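Local coordinates for protein C-type lectin domain family 4 member F (Mus musculus, PDB 6JJJ) that serves as the extracellular lectin domain of the Kupffer cell receptor, which has affinity for galactose and fucose and could take part in endocytosis, at residues W93-G98 / Q133-M138; F35-R40 / E49-S54; N117-H120 / E124-D127; K29-N34 / Q68-Q73. All coordinates share one frame; numbering follows the deposited sequence.

How the contacts relate
From the N terminus, residues 29-34 open contact 4, whose partner segment, 68-73, lies on helix 65-75. Inside that loop, contact 2 closes between 35-40 and 49-54, packing helix 45-54 against the strand next to that of contact 4. Contact 1 follows in series: 93-98 meets 133-138, and its loop encloses contact 3, formed by 117-120 and 124-127. The two nested pairs never cross. Contacts 2 and 4 share the sheet of strands 28-31 and 34-38, whereas contacts 1 and 3 share a calcium ion and a water. Contacts 3 and 4 lie on opposite sides of the chain's centre, about 29 Å apart between centres.

Contact 1: W93-G98 / Q133-M138; sequences WRWVDG and QQWNDM. With CA (calcium ion), chain H.
The WND motif of C-type lectin domains, here Trp135, Asn136 and Asp137, meets Trp93 and Trp95 where the aromatic core adjoins a calcium site. Trp95 presents the outer edge of its six-membered ring to the face of the Trp135 benzo ring, an offset edge-to-face pair with planes 87° apart. Its nearest atoms are Trp95 CZ2 and Trp135 CH2, 3.6 Å apart. Nearer the metal, the far end of the Trp93 indole leans on the Asp137 side chain, with CH2 lying 3.5 Å from CB of Asp137. With its CG placed between the backbone N and the carbonyl carbon (chi1 69°), Asp137 can offer OD1 to the calcium ion, which its own carbonyl O also binds, with Asp137 O 2.6 Å from the metal. Its other carboxylate oxygen, OD2, accepts a hydrogen bond from the backbone N of Asn117. Asn136 OD1, a water, Asp116 and Glu126 complete the site. Strands 94-95 and 135-138 are the outermost strands of one antiparallel sheet, so the indoles meet across its inner strands: Trp135 also lies on Ile82 and Leu84 of strand 80-85, Trp93 and Trp135 both touch Val129 of strand 128-131, and Trp110 adds a further ring to both.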
loop_
_atom_site.group_PDB
_atom_site.type_symbol
_atom_site.label_atom_id
_atom_site.label_comp_id
_atom_site.label_asym_id
_atom_site.label_seq_id
_atom_site.Cartn_x
_atom_site.Cartn_y
_atom_site.Cartn_z
ATOM N N TRP A 93 -29.459 0.680 21.914
ATOM C CA TRP A 93 -28.308 1.007 21.089
ATOM C C TRP A 93 -28.422 0.262 19.762
ATOM O O TRP A 93 -29.160 -0.718 19.636
ATOM C CB TRP A 93 -27.004 0.621 21.785
ATOM C CG TRP A 93 -26.797 1.274 23.117
ATOM C CD1 TRP A 93 -27.210 0.806 24.329
ATOM C CD2 TRP A 93 -26.098 2.499 23.377
ATOM N NE1 TRP A 93 -26.824 1.669 25.327
ATOM C CE2 TRP A 93 -26.141 2.716 24.767
ATOM C CE3 TRP A 93 -25.449 3.436 22.568
ATOM C CZ2 TRP A 93 -25.559 3.830 25.367
ATOM C CZ3 TRP A 93 -24.875 4.542 23.164
ATOM C CH2 TRP A 93 -24.933 4.729 24.550
ATOM N N ARG A 94 -27.672 0.728 18.769
ATOM C CA ARG A 94 -27.662 0.062 17.473
ATOM C C ARG A 94 -26.494 0.590 16.656
ATOM O O ARG A 94 -26.135 1.765 16.755
ATOM C CB ARG A 94 -28.981 0.281 16.718
ATOM N N TRP A 95 -25.902 -0.296 15.859
ATOM C CA TRP A 95 -24.810 0.088 14.978
ATOM C C TRP A 95 -25.356 0.849 13.777
ATOM O O TRP A 95 -26.466 0.593 13.302
ATOM C CB TRP A 95 -24.026 -1.141 14.516
ATOM C CG TRP A 95 -23.334 -1.842 15.643
ATOM C CD1 TRP A 95 -23.678 -3.038 16.203
ATOM C CD2 TRP A 95 -22.178 -1.383 16.354
ATOM N NE1 TRP A 95 -22.807 -3.352 17.219
ATOM C CE2 TRP A 95 -21.877 -2.353 17.330
ATOM C CE3 TRP A 95 -21.369 -0.247 16.259
ATOM C CZ2 TRP A 95 -20.802 -2.220 18.206
ATOM C CZ3 TRP A 95 -20.302 -0.120 17.126
ATOM C CH2 TRP A 95 -20.028 -1.100 18.087
ATOM N N VAL A 96 -24.564 1.806 13.293
ATOM C CA VAL A 96 -25.006 2.632 12.176
ATOM C C VAL A 96 -24.890 1.899 10.848
ATOM O O VAL A 96 -25.601 2.246 9.897
ATOM C CB VAL A 96 -24.201 3.945 12.150
ATOM C CG1 VAL A 96 -22.730 3.668 11.855
ATOM C CG2 VAL A 96 -24.787 4.916 11.139
ATOM N N ASP A 97 -24.016 0.895 10.752
ATOM C CA ASP A 97 -23.867 0.158 9.503
ATOM C C ASP A 97 -25.003 -0.835 9.285
ATOM O O ASP A 97 -25.415 -1.053 8.140
ATOM C CB ASP A 97 -22.522 -0.571 9.479
ATOM C CG ASP A 97 -22.397 -1.605 10.580
ATOM O OD1 ASP A 97 -23.376 -1.807 11.330
ATOM O OD2 ASP A 97 -21.315 -2.219 10.697
ATOM N N GLY A 98 -25.519 -1.438 10.357
ATOM C CA GLY A 98 -26.579 -2.419 10.232
ATOM C C GLY A 98 -26.430 -3.625 11.139
ATOM O O GLY A 98 -27.421 -4.282 11.472
ATOM N N GLN A 133 -9.700 2.395 25.694
ATOM C CA GLN A 133 -9.443 0.979 25.906
ATOM C C GLN A 133 -10.719 0.184 26.131
ATOM O O GLN A 133 -10.683 -1.047 26.042
ATOM C CB GLN A 133 -8.509 0.751 27.102
ATOM C CG GLN A 133 -7.041 0.771 26.744
ATOM C CD GLN A 133 -6.202 -0.020 27.731
ATOM O OE1 GLN A 133 -6.718 -0.563 28.709
ATOM N NE2 GLN A 133 -4.914 -0.153 27.435
ATOM N N GLN A 134 -11.835 0.846 26.418
ATOM C CA GLN A 134 -13.142 0.216 26.511
ATOM C C GLN A 134 -14.150 1.306 26.174
ATOM O O GLN A 134 -13.860 2.500 26.295
ATOM C CB GLN A 134 -13.371 -0.388 27.901
ATOM C CG GLN A 134 -12.442 -1.579 28.221
ATOM C CD GLN A 134 -12.998 -2.481 29.307
ATOM O OE1 GLN A 134 -13.635 -2.012 30.247
ATOM N NE2 GLN A 134 -12.684 -3.771 29.228
ATOM N N TRP A 135 -15.334 0.893 25.740
ATOM C CA TRP A 135 -16.299 1.855 25.231
ATOM C C TRP A 135 -16.712 2.849 26.313
ATOM O O TRP A 135 -16.631 2.577 27.511
ATOM C CB TRP A 135 -17.542 1.146 24.706
ATOM C CG TRP A 135 -17.267 0.194 23.609
ATOM C CD1 TRP A 135 -16.085 0.012 22.957
ATOM C CD2 TRP A 135 -18.198 -0.717 23.020
ATOM N NE1 TRP A 135 -16.220 -0.960 21.998
ATOM C CE2 TRP A 135 -17.509 -1.423 22.016
ATOM C CE3 TRP A 135 -19.546 -1.006 23.246
ATOM C CZ2 TRP A 135 -18.123 -2.399 21.237
ATOM C CZ3 TRP A 135 -20.155 -1.975 22.474
ATOM C CH2 TRP A 135 -19.444 -2.660 21.480
ATOM N N ASN A 136 -17.154 4.024 25.868
ATOM C CA ASN A 136 -17.765 5.006 26.755
ATOM C C ASN A 136 -18.750 5.826 25.937
ATOM O O ASN A 136 -18.385 6.357 24.884
ATOM C CB ASN A 136 -16.722 5.927 27.398
ATOM C CG ASN A 136 -17.356 7.106 28.117
ATOM O OD1 ASN A 136 -18.387 6.965 28.777
ATOM N ND2 ASN A 136 -16.742 8.279 27.987
ATOM N N ASP A 137 -19.998 5.904 26.393
ATOM C CA ASP A 137 -20.961 6.776 25.733
ATOM C C ASP A 137 -20.609 8.230 26.037
ATOM O O ASP A 137 -20.129 8.559 27.126
ATOM C CB ASP A 137 -22.392 6.443 26.162
ATOM C CG ASP A 137 -22.685 6.790 27.603
ATOM O OD1 ASP A 137 -21.749 6.870 28.422
ATOM O OD2 ASP A 137 -23.882 6.974 27.908
ATOM N N MET A 138 -20.824 9.102 25.055
ATOM C CA MET A 138 -20.285 10.452 25.102
ATOM C C MET A 138 -21.250 11.407 24.418
ATOM O O MET A 138 -22.102 10.999 23.626
ATOM C CB MET A 138 -18.900 10.500 24.435
ATOM C CG MET A 138 -18.240 11.857 24.418
ATOM S SD MET A 138 -17.965 12.471 26.096
ATOM C CE MET A 138 -17.499 14.166 25.766
HETATM CA CA CA H . -19.958 8.588 29.725
HETATM O O HOH W 1 -18.472 9.385 31.267
#

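Contact 2: F35-R40 / E49-S54; sequences FYYFSR and EKFCTS
Tyr37 and Phe51 make this contact between strand 34-38 and helix 45-54 with little more than the corners of two rings. The tight spot is small: CE2 of Tyr37 comes within 3.8 Å of CE1 of Phe51, and the neighbouring CD2 and CZ atoms follow closely. Although the planes are only 23° from parallel, the rings are slid so far apart, with centroids 5.5 Å from each other, that they barely overlap. In each residue CG is anti to the backbone N (chi1 175° in Tyr37, -179° in Phe51), which turns both rings toward each other between strand and helix, where the side chains cross at about a right angle. The looser side is at Arg40, which is exposed and folds back so that the Tyr37 OH sits 3.1 Å above one face of its guanidinium plane, offset toward the rim, while its NH1 bonds to Gln73 of a neighbouring subunit. Around the pair, Phe51 packs on Trp146 and on Cys148 of strand 147-151, Cys52 joins the helix to that same strand through its disulfide with Cys148, and Tyr37 meets the ring of Trp28 of strand 28-31.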
loop_
_atom_site.group_PDB
_atom_site.type_symbol
_atom_site.label_atom_id
_atom_site.label_comp_id
_atom_site.label_asym_id
_atom_site.label_seq_id
_atom_site.Cartn_x
_atom_site.Cartn_y
_atom_site.Cartn_z
ATOM N N PHE A 35 -11.498 -3.054 5.561
ATOM C CA PHE A 35 -10.508 -1.988 5.617
ATOM C C PHE A 35 -10.928 -0.952 6.654
ATOM O O PHE A 35 -12.106 -0.595 6.751
ATOM C CB PHE A 35 -10.337 -1.322 4.251
ATOM C CG PHE A 35 -9.478 -2.104 3.300
ATOM C CD1 PHE A 35 -8.096 -2.007 3.349
ATOM C CD2 PHE A 35 -10.054 -2.937 2.351
ATOM C CE1 PHE A 35 -7.306 -2.729 2.472
ATOM C CE2 PHE A 35 -9.269 -3.661 1.472
ATOM C CZ PHE A 35 -7.896 -3.558 1.532
ATOM N N TYR A 36 -9.961 -0.494 7.443
ATOM C CA TYR A 36 -10.203 0.467 8.508
ATOM C C TYR A 36 -9.389 1.726 8.259
ATOM O O TYR A 36 -8.245 1.656 7.795
ATOM C CB TYR A 36 -9.839 -0.119 9.873
ATOM C CG TYR A 36 -10.641 -1.336 10.254
ATOM C CD1 TYR A 36 -10.347 -2.586 9.724
ATOM C CD2 TYR A 36 -11.691 -1.237 11.155
ATOM C CE1 TYR A 36 -11.083 -3.699 10.080
ATOM C CE2 TYR A 36 -12.427 -2.343 11.516
ATOM C CZ TYR A 36 -12.123 -3.570 10.979
ATOM O OH TYR A 36 -12.866 -4.666 11.348
ATOM N N TYR A 37 -9.988 2.878 8.556
ATOM C CA TYR A 37 -9.327 4.171 8.427
ATOM C C TYR A 37 -9.342 4.879 9.775
ATOM O O TYR A 37 -10.414 5.162 10.318
ATOM C CB TYR A 37 -10.012 5.032 7.363
ATOM C CG TYR A 37 -9.450 6.430 7.255
ATOM C CD1 TYR A 37 -8.372 6.708 6.427
ATOM C CD2 TYR A 37 -10.002 7.473 7.985
ATOM C CE1 TYR A 37 -7.856 7.991 6.331
ATOM C CE2 TYR A 37 -9.497 8.753 7.893
ATOM C CZ TYR A 37 -8.423 9.007 7.066
ATOM O OH TYR A 37 -7.922 10.287 6.980
ATOM N N PHE A 38 -8.157 5.177 10.299
ATOM C CA PHE A 38 -8.010 5.912 11.551
ATOM C C PHE A 38 -7.720 7.369 11.216
ATOM O O PHE A 38 -6.704 7.675 10.583
ATOM C CB PHE A 38 -6.910 5.296 12.413
ATOM C CG PHE A 38 -7.191 3.873 12.803
ATOM C CD1 PHE A 38 -6.919 2.839 11.921
ATOM C CD2 PHE A 38 -7.751 3.569 14.032
ATOM C CE1 PHE A 38 -7.191 1.526 12.264
ATOM C CE2 PHE A 38 -8.021 2.257 14.381
ATOM C CZ PHE A 38 -7.740 1.235 13.499
ATOM N N SER A 39 -8.624 8.259 11.618
ATOM C CA SER A 39 -8.589 9.625 11.123
ATOM C C SER A 39 -7.394 10.383 11.697
ATOM O O SER A 39 -6.853 10.052 12.759
ATOM C CB SER A 39 -9.889 10.356 11.468
ATOM O OG SER A 39 -10.024 10.531 12.867
ATOM N N ARG A 40 -6.973 11.411 10.959
ATOM C CA ARG A 40 -5.925 12.319 11.406
ATOM C C ARG A 40 -6.478 13.627 11.956
ATOM O O ARG A 40 -5.773 14.318 12.699
ATOM C CB ARG A 40 -4.955 12.609 10.252
ATOM C CG ARG A 40 -5.565 13.328 9.060
ATOM C CD ARG A 40 -4.591 13.381 7.880
ATOM N NE ARG A 40 -4.984 12.490 6.790
ATOM C CZ ARG A 40 -5.805 12.834 5.802
ATOM N NH1 ARG A 40 -6.322 14.054 5.762
ATOM N NH2 ARG A 40 -6.108 11.960 4.852
ATOM N N GLU A 49 -19.339 10.617 10.713
ATOM C CA GLU A 49 -20.098 9.664 9.910
ATOM C C GLU A 49 -20.255 10.158 8.479
ATOM O O GLU A 49 -20.136 9.373 7.530
ATOM C CB GLU A 49 -21.461 9.413 10.554
ATOM C CG GLU A 49 -22.411 8.587 9.700
ATOM C CD GLU A 49 -21.900 7.181 9.430
ATOM O OE1 GLU A 49 -20.795 6.839 9.902
ATOM O OE2 GLU A 49 -22.604 6.420 8.733
ATOM N N LYS A 50 -20.515 11.457 8.302
ATOM C CA LYS A 50 -20.573 12.020 6.958
ATOM C C LYS A 50 -19.291 11.723 6.185
ATOM O O LYS A 50 -19.326 11.489 4.971
ATOM C CB LYS A 50 -20.821 13.528 7.033
ATOM C CG LYS A 50 -22.137 13.920 7.694
ATOM C CD LYS A 50 -23.270 13.952 6.668
ATOM C CE LYS A 50 -24.620 14.222 7.316
ATOM N NZ LYS A 50 -24.676 15.543 8.004
ATOM N N PHE A 51 -18.149 11.705 6.879
ATOM C CA PHE A 51 -16.893 11.351 6.224
ATOM C C PHE A 51 -16.901 9.885 5.802
ATOM O O PHE A 51 -16.687 9.561 4.628
ATOM C CB PHE A 51 -15.705 11.636 7.154
ATOM C CG PHE A 51 -14.363 11.312 6.544
ATOM C CD1 PHE A 51 -13.895 10.007 6.502
ATOM C CD2 PHE A 51 -13.568 12.317 6.014
ATOM C CE1 PHE A 51 -12.668 9.710 5.936
ATOM C CE2 PHE A 51 -12.339 12.026 5.451
ATOM C CZ PHE A 51 -11.887 10.721 5.413
ATOM N N CYS A 52 -17.132 8.978 6.758
ATOM C CA CYS A 52 -17.126 7.552 6.438
ATOM C C CYS A 52 -18.107 7.238 5.312
ATOM O O CYS A 52 -17.841 6.375 4.466
ATOM C CB CYS A 52 -17.452 6.724 7.681
ATOM S SG CYS A 52 -16.288 6.889 9.080
ATOM N N THR A 53 -19.254 7.923 5.291
ATOM C CA THR A 53 -20.206 7.744 4.199
ATOM C C THR A 53 -19.600 8.216 2.886
ATOM O O THR A 53 -19.666 7.516 1.868
ATOM C CB THR A 53 -21.500 8.508 4.486
ATOM O OG1 THR A 53 -21.184 9.874 4.786
ATOM C CG2 THR A 53 -22.253 7.887 5.648
ATOM N N SER A 54 -18.996 9.408 2.891
ATOM C CA SER A 54 -18.399 9.936 1.671
ATOM C C SER A 54 -17.466 8.912 1.044
ATOM O O SER A 54 -17.438 8.750 -0.182
ATOM C CB SER A 54 -17.634 11.226 1.969
ATOM O OG SER A 54 -16.389 10.953 2.591
#

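Contact 3: N117-H120 / E124-D127; sequences NWRH and ERED. With CA (calcium ion), chain G; CA (calcium ion), chain H.
Glu126 reaches His120 and Trp118 on a side chain extended beyond CG, with CG anti to the carbonyl carbon (chi1 -63°) and CD anti to CA (chi2 -173°), while Asn117 has its CG anti to the backbone N and swings OD1 back to the 124-127 backbone. The Glu126 carboxylate divides its work. OE1 binds one calcium ion at 2.2 Å and accepts Trp118 N, which approaches at 3.1 Å from above the carboxylate plane. OE2 takes a hydrogen bond from His120 NE2, 3.1 Å away on its anti side, with the acceptor close to the imidazole plane; Trp118 CE3 lies over one face of that imidazole. These two bonds and the metal help to fix the carboxylate's rotation. The segments run roughly antiparallel in the long-loop region that carries calcium in C-type lectin domains. A second calcium ion is bound by Asn117 OD1, by Glu126 O at 2.4 Å and by Asp127 OD1, with Asp86 and Glu90 completing the site. Asn117 OD1 also accepts Glu126 N, which sits above its carbonyl plane. Farther from the metals, His120 N bonds to Glu124 O (2.7 Å), and Arg119 lays its CG over the guanidinium face of Arg125, 3.3 Å from NH1.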
loop_
_atom_site.group_PDB
_atom_site.type_symbol
_atom_site.label_atom_id
_atom_site.label_comp_id
_atom_site.label_asym_id
_atom_site.label_seq_id
_atom_site.Cartn_x
_atom_site.Cartn_y
_atom_site.Cartn_z
ATOM N N ASN A 117 -24.626 7.688 30.463
ATOM C CA ASN A 117 -25.521 8.697 29.901
ATOM C C ASN A 117 -25.410 10.006 30.678
ATOM O O ASN A 117 -26.413 10.644 31.010
ATOM C CB ASN A 117 -26.969 8.204 29.873
ATOM C CG ASN A 117 -27.809 8.939 28.852
ATOM O OD1 ASN A 117 -27.320 9.304 27.781
ATOM N ND2 ASN A 117 -29.079 9.164 29.176
ATOM N N TRP A 118 -24.177 10.401 30.981
ATOM C CA TRP A 118 -23.935 11.563 31.825
ATOM C C TRP A 118 -24.545 12.811 31.195
ATOM O O TRP A 118 -24.622 12.944 29.972
ATOM C CB TRP A 118 -22.431 11.745 32.028
ATOM C CG TRP A 118 -22.069 12.635 33.164
ATOM C CD1 TRP A 118 -22.256 12.386 34.494
ATOM C CD2 TRP A 118 -21.439 13.919 33.081
ATOM N NE1 TRP A 118 -21.786 13.438 35.242
ATOM C CE2 TRP A 118 -21.280 14.393 34.398
ATOM C CE3 TRP A 118 -20.997 14.715 32.020
ATOM C CZ2 TRP A 118 -20.701 15.627 34.683
ATOM C CZ3 TRP A 118 -20.420 15.941 32.306
ATOM C CH2 TRP A 118 -20.277 16.383 33.625
ATOM N N ARG A 119 -24.993 13.727 32.049
ATOM C CA ARG A 119 -25.588 14.980 31.596
ATOM C C ARG A 119 -24.486 16.030 31.503
ATOM O O ARG A 119 -23.913 16.430 32.522
ATOM C CB ARG A 119 -26.696 15.431 32.545
ATOM C CG ARG A 119 -27.610 16.513 31.976
ATOM C CD ARG A 119 -27.138 17.928 32.296
ATOM N NE ARG A 119 -28.058 18.926 31.752
ATOM C CZ ARG A 119 -27.831 20.236 31.738
ATOM N NH1 ARG A 119 -26.705 20.723 32.242
ATOM N NH2 ARG A 119 -28.729 21.061 31.215
ATOM N N HIS A 120 -24.202 16.490 30.288
ATOM C CA HIS A 120 -23.143 17.467 30.100
ATOM C C HIS A 120 -23.664 18.876 30.363
ATOM O O HIS A 120 -24.870 19.132 30.395
ATOM C CB HIS A 120 -22.566 17.376 28.686
ATOM C CG HIS A 120 -21.565 16.276 28.513
ATOM N ND1 HIS A 120 -20.224 16.517 28.304
ATOM C CD2 HIS A 120 -21.705 14.929 28.541
ATOM C CE1 HIS A 120 -19.584 15.367 28.196
ATOM N NE2 HIS A 120 -20.459 14.388 28.337
ATOM N N GLU A 124 -26.025 18.474 26.669
ATOM C CA GLU A 124 -26.557 17.244 26.105
ATOM C C GLU A 124 -26.297 16.036 26.992
ATOM O O GLU A 124 -25.440 16.048 27.878
ATOM C CB GLU A 124 -25.948 16.961 24.718
ATOM C CG GLU A 124 -24.726 17.805 24.337
ATOM C CD GLU A 124 -24.387 17.713 22.851
ATOM O OE1 GLU A 124 -24.875 16.775 22.184
ATOM O OE2 GLU A 124 -23.617 18.563 22.354
ATOM N N ARG A 125 -27.073 14.985 26.731
ATOM C CA ARG A 125 -26.846 13.679 27.331
ATOM C C ARG A 125 -25.727 13.004 26.537
ATOM O O ARG A 125 -25.024 13.647 25.752
ATOM C CB ARG A 125 -28.133 12.863 27.321
ATOM C CG ARG A 125 -29.270 13.500 28.104
ATOM C CD ARG A 125 -28.952 13.678 29.572
ATOM N NE ARG A 125 -30.158 13.964 30.343
ATOM C CZ ARG A 125 -30.695 15.174 30.471
ATOM N NH1 ARG A 125 -30.142 16.217 29.870
ATOM N NH2 ARG A 125 -31.793 15.339 31.196
ATOM N N GLU A 126 -25.535 11.701 26.727
ATOM C CA GLU A 126 -24.516 10.952 25.993
ATOM C C GLU A 126 -25.188 9.884 25.140
ATOM O O GLU A 126 -25.778 8.937 25.674
ATOM C CB GLU A 126 -23.507 10.331 26.957
ATOM C CG GLU A 126 -22.714 11.356 27.758
ATOM C CD GLU A 126 -21.617 10.721 28.580
ATOM O OE1 GLU A 126 -21.829 9.594 29.071
ATOM O OE2 GLU A 126 -20.546 11.343 28.729
ATOM N N ASP A 127 -25.104 10.041 23.811
ATOM C CA ASP A 127 -25.721 9.109 22.874
ATOM C C ASP A 127 -24.751 8.642 21.792
ATOM O O ASP A 127 -25.188 8.148 20.747
ATOM C CB ASP A 127 -26.954 9.732 22.216
ATOM C CG ASP A 127 -28.011 10.117 23.216
ATOM O OD1 ASP A 127 -28.126 9.428 24.248
ATOM O OD2 ASP A 127 -28.736 11.102 22.965
HETATM CA CA CA G . -27.718 7.600 25.553
HETATM CA CA CA H . -19.958 8.588 29.725
HETATM O O HOH W 1 -18.472 9.385 31.267
#

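Contact 4: K29-N34 / Q68-Q73; sequences KYFNGN and QAFLVQ
Strand 29-31 and helix 68-73 run nearly antiparallel, 151° between their directions and 10.7 Å between axes at closest approach, a gap bridged mainly by Phe31 and Phe70. Each has CG anti to its own backbone N (chi1 173° in Phe31), and the two side chains slide past each other in opposite directions until the rings lie in an offset stack. The planes are 11° from parallel and the centroids 4.4 Å apart. The slide sets each CB over the middle of the other ring: Phe31 CB stands 3.7 Å from the centroid of the Phe70 ring, and Phe70 CB returns the same CH-pi contact at 3.7 Å from the centroid of the Phe31 ring. Each phenylalanine therefore packs through its CB as well as its ring face. The opposite face of Phe31 is met by CB of Asn32, whereas Lys29 brings its CB to the edge of the Phe70 ring, 4.4 Å from CZ, before its chain leads away and NZ bonds to Asn27 OD1 of the same chain. Strands 28-31 and 34-38 form a hairpin resembling the N-terminal hairpin of long-form C-type lectin domains, closed here by a type I' turn with Asn32 and Gly33 at its corner. Phe31 N donates to Asn34 O at 2.9 Å, and Asn34 N donates back to Phe31 O at 3.1 Å. Phe70 also meets the Tyr36 ring, so this helix residue touches both strands of the hairpin. A neighbouring subunit adds Arg40 against Phe70, and Tyr30 makes backbone hydrogen bonds to that same subunit.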
loop_
_atom_site.group_PDB
_atom_site.type_symbol
_atom_site.label_atom_id
_atom_site.label_comp_id
_atom_site.label_asym_id
_atom_site.label_seq_id
_atom_site.Cartn_x
_atom_site.Cartn_y
_atom_site.Cartn_z
ATOM N N LYS A 29 -6.080 0.669 6.576
ATOM C CA LYS A 29 -5.401 -0.538 7.030
ATOM C C LYS A 29 -6.348 -1.729 6.967
ATOM O O LYS A 29 -7.517 -1.628 7.349
ATOM C CB LYS A 29 -4.856 -0.348 8.445
ATOM C CG LYS A 29 -3.471 0.307 8.466
ATOM C CD LYS A 29 -3.562 1.794 8.112
ATOM C CE LYS A 29 -2.199 2.484 8.145
ATOM N NZ LYS A 29 -1.366 2.196 6.944
ATOM N N TYR A 30 -5.836 -2.850 6.467
ATOM C CA TYR A 30 -6.627 -4.061 6.304
ATOM C C TYR A 30 -6.618 -4.891 7.580
ATOM O O TYR A 30 -5.604 -4.970 8.280
ATOM C CB TYR A 30 -6.089 -4.898 5.143
ATOM C CG TYR A 30 -6.766 -6.243 4.988
ATOM C CD1 TYR A 30 -6.319 -7.355 5.692
ATOM C CD2 TYR A 30 -7.853 -6.399 4.140
ATOM C CE1 TYR A 30 -6.936 -8.584 5.555
ATOM C CE2 TYR A 30 -8.479 -7.624 3.996
ATOM C CZ TYR A 30 -8.014 -8.713 4.704
ATOM O OH TYR A 30 -8.635 -9.935 4.563
ATOM N N PHE A 31 -7.753 -5.527 7.863
ATOM C CA PHE A 31 -7.848 -6.447 8.993
ATOM C C PHE A 31 -9.055 -7.349 8.791
ATOM O O PHE A 31 -10.187 -6.861 8.714
ATOM C CB PHE A 31 -7.957 -5.688 10.317
ATOM C CG PHE A 31 -8.222 -6.575 11.499
ATOM C CD1 PHE A 31 -7.176 -7.194 12.167
ATOM C CD2 PHE A 31 -9.515 -6.800 11.937
ATOM C CE1 PHE A 31 -7.417 -8.016 13.251
ATOM C CE2 PHE A 31 -9.762 -7.621 13.020
ATOM C CZ PHE A 31 -8.712 -8.230 13.679
ATOM N N ASN A 32 -8.804 -8.649 8.684
ATOM C CA ASN A 32 -9.834 -9.689 8.684
ATOM C C ASN A 32 -11.058 -9.301 7.852
ATOM O O ASN A 32 -12.187 -9.217 8.337
ATOM C CB ASN A 32 -10.243 -10.039 10.117
ATOM C CG ASN A 32 -9.339 -11.091 10.744
ATOM O OD1 ASN A 32 -8.717 -11.888 10.042
ATOM N ND2 ASN A 32 -9.270 -11.102 12.071
ATOM N N GLY A 33 -10.804 -9.061 6.567
ATOM C CA GLY A 33 -11.836 -8.894 5.571
ATOM C C GLY A 33 -12.217 -7.458 5.272
ATOM O O GLY A 33 -12.616 -7.161 4.140
ATOM N N ASN A 34 -12.103 -6.566 6.248
ATOM C CA ASN A 34 -12.504 -5.179 6.083
ATOM C C ASN A 34 -11.290 -4.260 6.083
ATOM O O ASN A 34 -10.201 -4.624 6.537
ATOM C CB ASN A 34 -13.494 -4.759 7.177
ATOM C CG ASN A 34 -14.752 -5.617 7.190
ATOM O OD1 ASN A 34 -15.634 -5.454 6.340
ATOM N ND2 ASN A 34 -14.840 -6.534 8.148
ATOM N N GLN A 68 -11.943 -5.868 18.240
ATOM C CA GLN A 68 -11.740 -4.744 19.148
ATOM C C GLN A 68 -10.269 -4.592 19.509
ATOM O O GLN A 68 -9.768 -3.468 19.643
ATOM C CB GLN A 68 -12.582 -4.914 20.416
ATOM C CG GLN A 68 -12.327 -3.822 21.451
ATOM C CD GLN A 68 -13.582 -3.369 22.180
ATOM O OE1 GLN A 68 -14.686 -3.837 21.903
ATOM N NE2 GLN A 68 -13.416 -2.438 23.115
ATOM N N ALA A 69 -9.559 -5.710 19.676
ATOM C CA ALA A 69 -8.133 -5.633 19.971
ATOM C C ALA A 69 -7.407 -4.862 18.877
ATOM O O ALA A 69 -6.634 -3.942 19.162
ATOM C CB ALA A 69 -7.547 -7.037 20.122
ATOM N N PHE A 70 -7.683 -5.196 17.615
ATOM C CA PHE A 70 -7.074 -4.475 16.505
ATOM C C PHE A 70 -7.256 -2.972 16.672
ATOM O O PHE A 70 -6.295 -2.201 16.575
ATOM C CB PHE A 70 -7.680 -4.946 15.184
ATOM C CG PHE A 70 -7.288 -4.104 14.016
ATOM C CD1 PHE A 70 -5.992 -4.133 13.532
ATOM C CD2 PHE A 70 -8.211 -3.274 13.406
ATOM C CE1 PHE A 70 -5.625 -3.352 12.455
ATOM C CE2 PHE A 70 -7.851 -2.490 12.329
ATOM C CZ PHE A 70 -6.558 -2.530 11.852
ATOM N N LEU A 71 -8.489 -2.539 16.936
ATOM C CA LEU A 71 -8.744 -1.128 17.194
ATOM C C LEU A 71 -7.892 -0.633 18.358
ATOM O O LEU A 71 -7.129 0.330 18.224
ATOM C CB LEU A 71 -10.227 -0.905 17.485
ATOM C CG LEU A 71 -11.221 -0.894 16.322
ATOM C CD1 LEU A 71 -10.920 0.236 15.344
ATOM C CD2 LEU A 71 -11.249 -2.237 15.607
ATOM N N VAL A 72 -8.012 -1.292 19.514
ATOM C CA VAL A 72 -7.387 -0.796 20.738
ATOM C C VAL A 72 -5.900 -0.537 20.523
ATOM O O VAL A 72 -5.383 0.525 20.889
ATOM C CB VAL A 72 -7.628 -1.778 21.900
ATOM C CG1 VAL A 72 -6.742 -1.432 23.085
ATOM C CG2 VAL A 72 -9.095 -1.763 22.310
ATOM N N GLN A 73 -5.182 -1.502 19.934
ATOM C CA GLN A 73 -3.743 -1.312 19.788
ATOM C C GLN A 73 -3.401 -0.274 18.724
ATOM O O GLN A 73 -2.291 0.271 18.740
ATOM C CB GLN A 73 -3.031 -2.620 19.433
ATOM C CG GLN A 73 -3.877 -3.873 19.467
ATOM C CD GLN A 73 -3.038 -5.136 19.495
ATOM O OE1 GLN A 73 -2.912 -5.838 18.491
ATOM N NE2 GLN A 73 -2.461 -5.434 20.654
#